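Local coordinates for probable 3-hydroxyisobutyrate dehydrogenase (Pseudomonas aeruginosa, PDB 3OBB), which catalyses the NAD+-dependent oxidation of L-serine and methyl-L-serine, with low activity toward beta-hydroxyisobutyrate, and works as a homotetramer built as a dimer of dimers, at the interface of chains A and B. Sequence-based numbering; all coordinates share one arbitrary frame. Chains: chain A/B, Probable 3-hydroxyisobutyrate dehydrogenase.

Contact 1: the interface of chains A and B. Residues chain A 176, 180, 183, 215-216; chain B 211-215.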
loop_
_atom_site.group_PDB
_atom_site.type_symbol
_atom_site.label_atom_id
_atom_site.label_comp_id
_atom_site.label_asym_id
_atom_site.label_seq_id
_atom_site.Cartn_x
_atom_site.Cartn_y
_atom_site.Cartn_z
ATOM N N ASN A 176 -13.706 -12.233 -6.374
ATOM C CA ASN A 176 -14.629 -12.126 -5.261
ATOM C C ASN A 176 -13.878 -12.220 -3.953
ATOM O O ASN A 176 -14.093 -11.404 -3.095
ATOM C CB ASN A 176 -15.700 -13.219 -5.291
ATOM C CG ASN A 176 -16.591 -13.165 -4.077
ATOM O OD1 ASN A 176 -17.585 -12.447 -4.072
ATOM N ND2 ASN A 176 -16.200 -13.886 -2.994
ATOM N N LEU A 180 -13.282 -9.552 -0.952
ATOM C CA LEU A 180 -13.600 -9.866 0.456
ATOM C C LEU A 180 -12.457 -9.506 1.412
ATOM O O LEU A 180 -12.696 -8.978 2.504
ATOM C CB LEU A 180 -13.905 -11.360 0.631
ATOM C CG LEU A 180 -14.035 -11.917 2.064
ATOM C CD1 LEU A 180 -15.011 -11.149 2.924
ATOM C CD2 LEU A 180 -14.324 -13.490 2.097
ATOM N N LEU A 183 -12.372 -5.790 1.757
ATOM C CA LEU A 183 -13.413 -5.211 2.605
ATOM C C LEU A 183 -13.282 -5.598 4.071
ATOM O O LEU A 183 -13.682 -4.824 4.961
ATOM C CB LEU A 183 -14.843 -5.442 2.064
ATOM C CG LEU A 183 -15.329 -6.831 1.890
ATOM C CD1 LEU A 183 -15.899 -7.296 3.251
ATOM C CD2 LEU A 183 -16.393 -6.849 0.750
ATOM N N ASN A 215 -21.021 -3.354 3.875
ATOM C CA ASN A 215 -20.417 -4.476 3.157
ATOM C C ASN A 215 -20.736 -5.813 3.814
ATOM O O ASN A 215 -21.312 -5.886 4.936
ATOM C CB ASN A 215 -18.910 -4.264 2.998
ATOM C CG ASN A 215 -18.191 -4.311 4.320
ATOM O OD1 ASN A 215 -18.066 -5.364 4.903
ATOM N ND2 ASN A 215 -17.762 -3.163 4.821
ATOM N N TRP A 216 -20.391 -6.878 3.101
ATOM C CA TRP A 216 -20.638 -8.219 3.579
ATOM C C TRP A 216 -20.070 -8.482 4.992
ATOM O O TRP A 216 -20.752 -9.078 5.826
ATOM C CB TRP A 216 -20.043 -9.201 2.596
ATOM C CG TRP A 216 -20.399 -10.644 2.869
ATOM C CD1 TRP A 216 -21.522 -11.299 2.447
ATOM C CD2 TRP A 216 -19.591 -11.631 3.595
ATOM N NE1 TRP A 216 -21.446 -12.633 2.834
ATOM C CE2 TRP A 216 -20.282 -12.855 3.534
ATOM C CE3 TRP A 216 -18.349 -11.580 4.264
ATOM C CZ2 TRP A 216 -19.782 -14.039 4.132
ATOM C CZ3 TRP A 216 -17.845 -12.738 4.855
ATOM C CH2 TRP A 216 -18.555 -13.955 4.774
ATOM N N SER B 211 -22.425 -12.216 -3.227
ATOM C CA SER B 211 -21.530 -13.105 -2.509
ATOM C C SER B 211 -20.704 -12.371 -1.444
ATOM O O SER B 211 -21.031 -11.234 -1.063
ATOM C CB SER B 211 -20.650 -13.889 -3.492
ATOM O OG SER B 211 -21.472 -14.504 -4.472
ATOM N N SER B 212 -19.655 -13.027 -0.948
ATOM C CA SER B 212 -18.854 -12.463 0.164
ATOM C C SER B 212 -18.056 -11.201 -0.239
ATOM O O SER B 212 -17.608 -10.469 0.616
ATOM C CB SER B 212 -17.955 -13.536 0.777
ATOM O OG SER B 212 -17.106 -14.064 -0.223
ATOM N N GLY B 213 -17.941 -10.926 -1.537
ATOM C CA GLY B 213 -17.394 -9.653 -1.998
ATOM C C GLY B 213 -18.410 -8.524 -1.961
ATOM O O GLY B 213 -18.065 -7.363 -2.253
ATOM N N GLY B 214 -19.639 -8.829 -1.529
ATOM C CA GLY B 214 -20.726 -7.850 -1.577
ATOM C C GLY B 214 -20.487 -6.572 -0.786
ATOM O O GLY B 214 -19.942 -6.598 0.339
ATOM N N ASN B 215 -20.897 -5.442 -1.359
ATOM C CA ASN B 215 -20.715 -4.155 -0.689
ATOM C C ASN B 215 -21.616 -3.074 -1.273
ATOM O O ASN B 215 -22.297 -3.264 -2.319
ATOM C CB ASN B 215 -19.242 -3.741 -0.708
ATOM C CG ASN B 215 -18.759 -3.443 -2.103
ATOM O OD1 ASN B 215 -19.133 -2.441 -2.670
ATOM N ND2 ASN B 215 -17.967 -4.334 -2.677
#
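With CG anti to the backbone N (chi1 176°), A:Asn176 reaches out from helix 168-196 toward B:Ser212, whose own hydroxyl is turned between its backbone N and carbonyl carbon (chi1 58°). These two torsions bring the amide of A:Asn176 onto the B loop, where both of its ends are used. A:Asn176 ND2 donates to the B:Ser212 hydroxyl OG over 2.9 Å, and that oxygen lies close to the amide plane. The carbonyl A:Asn176 OD1 accepts the backbone N of B:Gly213 at 3.0 Å, the donor standing above the carbonyl plane. Paired bonds of this kind should fix the rotation of the asparagine amide.

The carbon side of B:Ser212 rests on the indole of A:Trp216. B:Ser212 CB sits 3.7 Å from the centroid of the six-membered ring of A:Trp216 and B:Ser212 CA 3.5 Å from that of the five-membered ring, so the residue straddles one face of the bicycle. A:Leu180 adds to this enclosure, its CD2 lying 3.9 Å from B:Ser212 CB. At the start of helix 216-220, A:Trp216 N donates to B:Gly214 O at 2.8 Å. Beside this bond A:Asn215 and B:Asn215 form an antiparallel bridge, their CB atoms 3.8 Å apart.

Bonded through A:Asn176 and A:Trp216 N and covered by the indole face, the B loop is held against helix 168-196 of A, which also carries the active-site lysine, and the contact joins two subunits of the tetramer.

Contact 2: the interface of chains A and B. Residues chain A 105, 163, 168, 171-172; chain B 194, 197, 199, 203, 207.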
loop_
_atom_site.group_PDB
_atom_site.type_symbol
_atom_site.label_atom_id
_atom_site.label_comp_id
_atom_site.label_asym_id
_atom_site.label_seq_id
_atom_site.Cartn_x
_atom_site.Cartn_y
_atom_site.Cartn_z
ATOM N N ARG A 105 -7.836 -23.544 -17.114
ATOM C CA ARG A 105 -7.941 -23.582 -18.579
ATOM C C ARG A 105 -7.124 -24.733 -19.152
ATOM O O ARG A 105 -7.559 -25.425 -20.081
ATOM C CB ARG A 105 -7.460 -22.270 -19.210
ATOM C CG ARG A 105 -8.421 -21.133 -19.010
ATOM C CD ARG A 105 -7.945 -19.844 -19.636
ATOM N NE ARG A 105 -8.451 -18.776 -18.784
ATOM C CZ ARG A 105 -7.703 -17.927 -18.089
ATOM N NH1 ARG A 105 -6.378 -17.943 -18.180
ATOM N NH2 ARG A 105 -8.304 -17.019 -17.347
ATOM N N ALA A 163 -20.454 -18.058 -14.715
ATOM C CA ALA A 163 -19.570 -16.920 -14.738
ATOM C C ALA A 163 -19.046 -16.619 -16.151
ATOM O O ALA A 163 -18.729 -15.470 -16.465
ATOM C CB ALA A 163 -18.430 -17.134 -13.776
ATOM N N ALA A 168 -13.629 -19.349 -16.151
ATOM C CA ALA A 168 -14.332 -18.133 -15.682
ATOM C C ALA A 168 -14.855 -18.273 -14.267
ATOM O O ALA A 168 -15.005 -17.271 -13.552
ATOM C CB ALA A 168 -15.461 -17.787 -16.603
ATOM N N VAL A 171 -12.018 -17.324 -12.247
ATOM C CA VAL A 171 -11.737 -15.894 -12.328
ATOM C C VAL A 171 -12.685 -15.176 -11.370
ATOM O O VAL A 171 -12.249 -14.327 -10.592
ATOM C CB VAL A 171 -11.833 -15.308 -13.810
ATOM C CG1 VAL A 171 -11.571 -13.835 -13.822
ATOM C CG2 VAL A 171 -10.817 -16.004 -14.761
ATOM N N ALA A 172 -13.980 -15.535 -11.413
ATOM C CA ALA A 172 -14.988 -14.857 -10.596
ATOM C C ALA A 172 -14.639 -15.064 -9.117
ATOM O O ALA A 172 -14.697 -14.108 -8.318
ATOM C CB ALA A 172 -16.424 -15.380 -10.948
ATOM N N GLY B 194 -11.403 -9.052 -13.338
ATOM C CA GLY B 194 -12.318 -10.023 -13.955
ATOM C C GLY B 194 -12.474 -9.812 -15.461
ATOM O O GLY B 194 -12.295 -10.755 -16.255
ATOM N N ASN B 197 -9.647 -10.732 -17.602
ATOM C CA ASN B 197 -9.441 -12.147 -17.648
ATOM C C ASN B 197 -10.608 -12.848 -18.333
ATOM O O ASN B 197 -10.788 -14.060 -18.174
ATOM C CB ASN B 197 -9.189 -12.686 -16.234
ATOM C CG ASN B 197 -7.735 -12.508 -15.805
ATOM O OD1 ASN B 197 -6.853 -13.253 -16.235
ATOM N ND2 ASN B 197 -7.478 -11.524 -14.967
ATOM N N LEU B 199 -14.167 -11.965 -18.442
ATOM C CA LEU B 199 -15.541 -11.974 -17.906
ATOM C C LEU B 199 -16.386 -10.811 -18.404
ATOM O O LEU B 199 -15.862 -9.746 -18.676
ATOM C CB LEU B 199 -15.524 -11.940 -16.384
ATOM C CG LEU B 199 -15.528 -13.270 -15.620
ATOM C CD1 LEU B 199 -14.595 -14.324 -16.230
ATOM C CD2 LEU B 199 -15.156 -12.991 -14.178
ATOM N N VAL B 203 -21.985 -9.812 -15.406
ATOM C CA VAL B 203 -22.028 -11.122 -14.784
ATOM C C VAL B 203 -21.166 -11.141 -13.526
ATOM O O VAL B 203 -21.611 -11.589 -12.482
ATOM C CB VAL B 203 -21.563 -12.263 -15.738
ATOM C CG1 VAL B 203 -21.573 -13.605 -14.986
ATOM C CG2 VAL B 203 -22.447 -12.325 -17.028
ATOM N N ILE B 207 -22.360 -11.546 -9.480
ATOM C CA ILE B 207 -21.800 -12.632 -8.652
ATOM C C ILE B 207 -21.233 -12.082 -7.346
ATOM O O ILE B 207 -21.568 -12.556 -6.259
ATOM C CB ILE B 207 -20.740 -13.451 -9.440
ATOM C CG1 ILE B 207 -21.423 -14.367 -10.453
ATOM C CG2 ILE B 207 -19.887 -14.305 -8.534
ATOM C CD1 ILE B 207 -20.520 -14.803 -11.601
#
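A:Val171 packs between B:Asn197 and B:Leu199 in the close part of a contact made by carbon groups. The A:Val171 CG1 branch, anti to the backbone N (chi1 179°), points across the interface and meets B:Asn197 CB at 3.6 Å. A:Val171 CG1 also lies 3.7 Å from B:Leu199 CD2, the valine and leucine side chains sliding past each other in opposite directions. The other leucine methyl, B:Leu199 CD1, reaches A:Ala168 CB at 3.6 Å, so the forked end of B:Leu199 spreads over one turn of the A helix and its CD2 also approaches A:Ala172.

Farther along, A:Ala163 receives the tip of B:Ile207, with CB and CD1 3.8 Å apart, while B:Val203 comes in through CG1. The looser flank is at A:Arg105. The side chains of A:Arg105 and B:Asn197 cross at about a right angle with their flat ends nearly parallel, but A:Arg105 NH2 stays 4.0 Å from B:Asn197 O, too far for a hydrogen bond. Any electrostatic help there is probably modest.

The A side joins helix 101-112 and strand 159-164 of the NAD-binding part to the start of long helix 168-196 of the C-terminal helical part; against them pack the end of that helix in B, the following loop and helix 201-209.

Contact 3: the interface of chains A and B. Residues chain A 253, 256-257, 259-260, 262; chain B 192-193, 196-197.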
loop_
_atom_site.group_PDB
_atom_site.type_symbol
_atom_site.label_atom_id
_atom_site.label_comp_id
_atom_site.label_asym_id
_atom_site.label_seq_id
_atom_site.Cartn_x
_atom_site.Cartn_y
_atom_site.Cartn_z
ATOM N N ALA A 253 -5.147 -14.765 -6.982
ATOM C CA ALA A 253 -5.595 -13.520 -7.578
ATOM C C ALA A 253 -4.399 -12.729 -8.184
ATOM O O ALA A 253 -4.508 -12.190 -9.297
ATOM C CB ALA A 253 -6.387 -12.690 -6.559
ATOM N N ALA A 256 -3.508 -14.240 -11.522
ATOM C CA ALA A 256 -4.468 -13.759 -12.521
ATOM C C ALA A 256 -4.136 -12.331 -12.914
ATOM O O ALA A 256 -4.245 -11.993 -14.064
ATOM C CB ALA A 256 -5.904 -13.869 -12.019
ATOM N N ALA A 257 -3.704 -11.516 -11.963
ATOM C CA ALA A 257 -3.341 -10.131 -12.246
ATOM C C ALA A 257 -2.082 -10.069 -13.122
ATOM O O ALA A 257 -2.026 -9.280 -14.065
ATOM C CB ALA A 257 -3.148 -9.355 -10.960
ATOM N N ALA A 259 -1.154 -12.253 -15.212
ATOM C CA ALA A 259 -1.530 -12.813 -16.511
ATOM C C ALA A 259 -2.210 -11.777 -17.395
ATOM O O ALA A 259 -2.107 -11.852 -18.602
ATOM C CB ALA A 259 -2.432 -14.067 -16.331
ATOM N N SER A 260 -2.891 -10.807 -16.777
ATOM C CA SER A 260 -3.611 -9.774 -17.517
ATOM C C SER A 260 -3.019 -8.374 -17.331
ATOM O O SER A 260 -3.561 -7.406 -17.845
ATOM C CB SER A 260 -5.059 -9.764 -17.080
ATOM O OG SER A 260 -5.135 -9.495 -15.695
ATOM N N SER A 262 -3.110 -6.617 -14.747
ATOM C CA SER A 262 -4.043 -5.831 -13.971
ATOM C C SER A 262 -3.351 -5.312 -12.693
ATOM O O SER A 262 -2.634 -6.048 -12.027
ATOM C CB SER A 262 -5.277 -6.669 -13.610
ATOM O OG SER A 262 -5.896 -7.192 -14.774
ATOM N N ALA B 192 -12.083 -4.764 -12.939
ATOM C CA ALA B 192 -11.090 -4.651 -14.012
ATOM C C ALA B 192 -10.305 -5.948 -14.152
ATOM O O ALA B 192 -10.061 -6.427 -15.255
ATOM C CB ALA B 192 -10.152 -3.458 -13.728
ATOM N N LEU B 193 -9.958 -6.549 -13.017
ATOM C CA LEU B 193 -9.270 -7.848 -13.040
ATOM C C LEU B 193 -10.138 -8.934 -13.755
ATOM O O LEU B 193 -9.659 -9.659 -14.653
ATOM C CB LEU B 193 -8.887 -8.252 -11.613
ATOM C CG LEU B 193 -8.165 -9.592 -11.396
ATOM C CD1 LEU B 193 -6.886 -9.706 -12.289
ATOM C CD2 LEU B 193 -7.873 -9.837 -9.896
ATOM N N ALA B 196 -10.550 -8.204 -17.493
ATOM C CA ALA B 196 -9.258 -8.399 -18.164
ATOM C C ALA B 196 -8.975 -9.876 -18.380
ATOM O O ALA B 196 -8.181 -10.224 -19.231
ATOM C CB ALA B 196 -8.134 -7.766 -17.349
ATOM N N ASN B 197 -9.647 -10.732 -17.602
ATOM C CA ASN B 197 -9.441 -12.147 -17.648
ATOM C C ASN B 197 -10.608 -12.848 -18.333
ATOM O O ASN B 197 -10.788 -14.060 -18.174
ATOM C CB ASN B 197 -9.189 -12.686 -16.234
ATOM C CG ASN B 197 -7.735 -12.508 -15.805
ATOM O OD1 ASN B 197 -6.853 -13.253 -16.235
ATOM N ND2 ASN B 197 -7.478 -11.524 -14.967
#
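The hydroxyl OG of A:Ser260 is gripped within its own chain and approached from the other. A:Ser260 OG lies 2.6 Å from A:Ser262 OG, a short hydrogen bond between the two hydroxyls, and donates to A:Ala256 O at 3.1 Å, one turn back in helix 243-260; A:Ser262 would then probably be the donor between the serines. Its position between the backbone N and carbonyl carbon (chi1 60°) turns it back toward that carbonyl. From chain B, the amide ND2 of B:Asn197 makes weak hydrogen bonds to A:Ser260 OG at 3.2 Å and to A:Ala256 O at 3.4 Å. The firmer bond of this amide is to its own chain: B:Asn197 ND2 donates to B:Leu193 O over 2.9 Å, reaching back into the last turn of helix 168-196 from just past its end. One amide hydrogen serves that bond, and the other is probably shared between the two A acceptors, consistent with both bonds being weak.

Carbon groups close the contact around these polar atoms. B:Leu193, with CG anti to the backbone N (chi1 179°), extends CD1 to 3.6 Å from A:Ala257 CA and 3.7 Å from A:Ser262 CB. The small methyl of B:Ala196 fits beside the serines, with CB 3.7 Å from A:Ser260 CB.

The end of helix 168-196 in B thereby fits against the end of helix 243-260 in A, adding a small, mainly apolar patch with weak polar links to the subunit pair.

Contacts 2 and 3 are neighbours, their C-alpha centres about 10 Å apart, and share B:Asn197; the C-alpha centre of contact 1 lies about 16 Å from that of contact 2 and about 19 Å from that of contact 3. Helix 168-196 ties them together: chain A supplies it to contacts 1 and 2, chain B to contacts 2 and 3. The active-site A:Lys173 belongs to this helix, with the centre of contact 2 about 6 Å away and that of contact 1 about 10 Å. Since two-fold symmetry repeats each patch with the chains exchanged, dimer assembly may help to position both active-site helices.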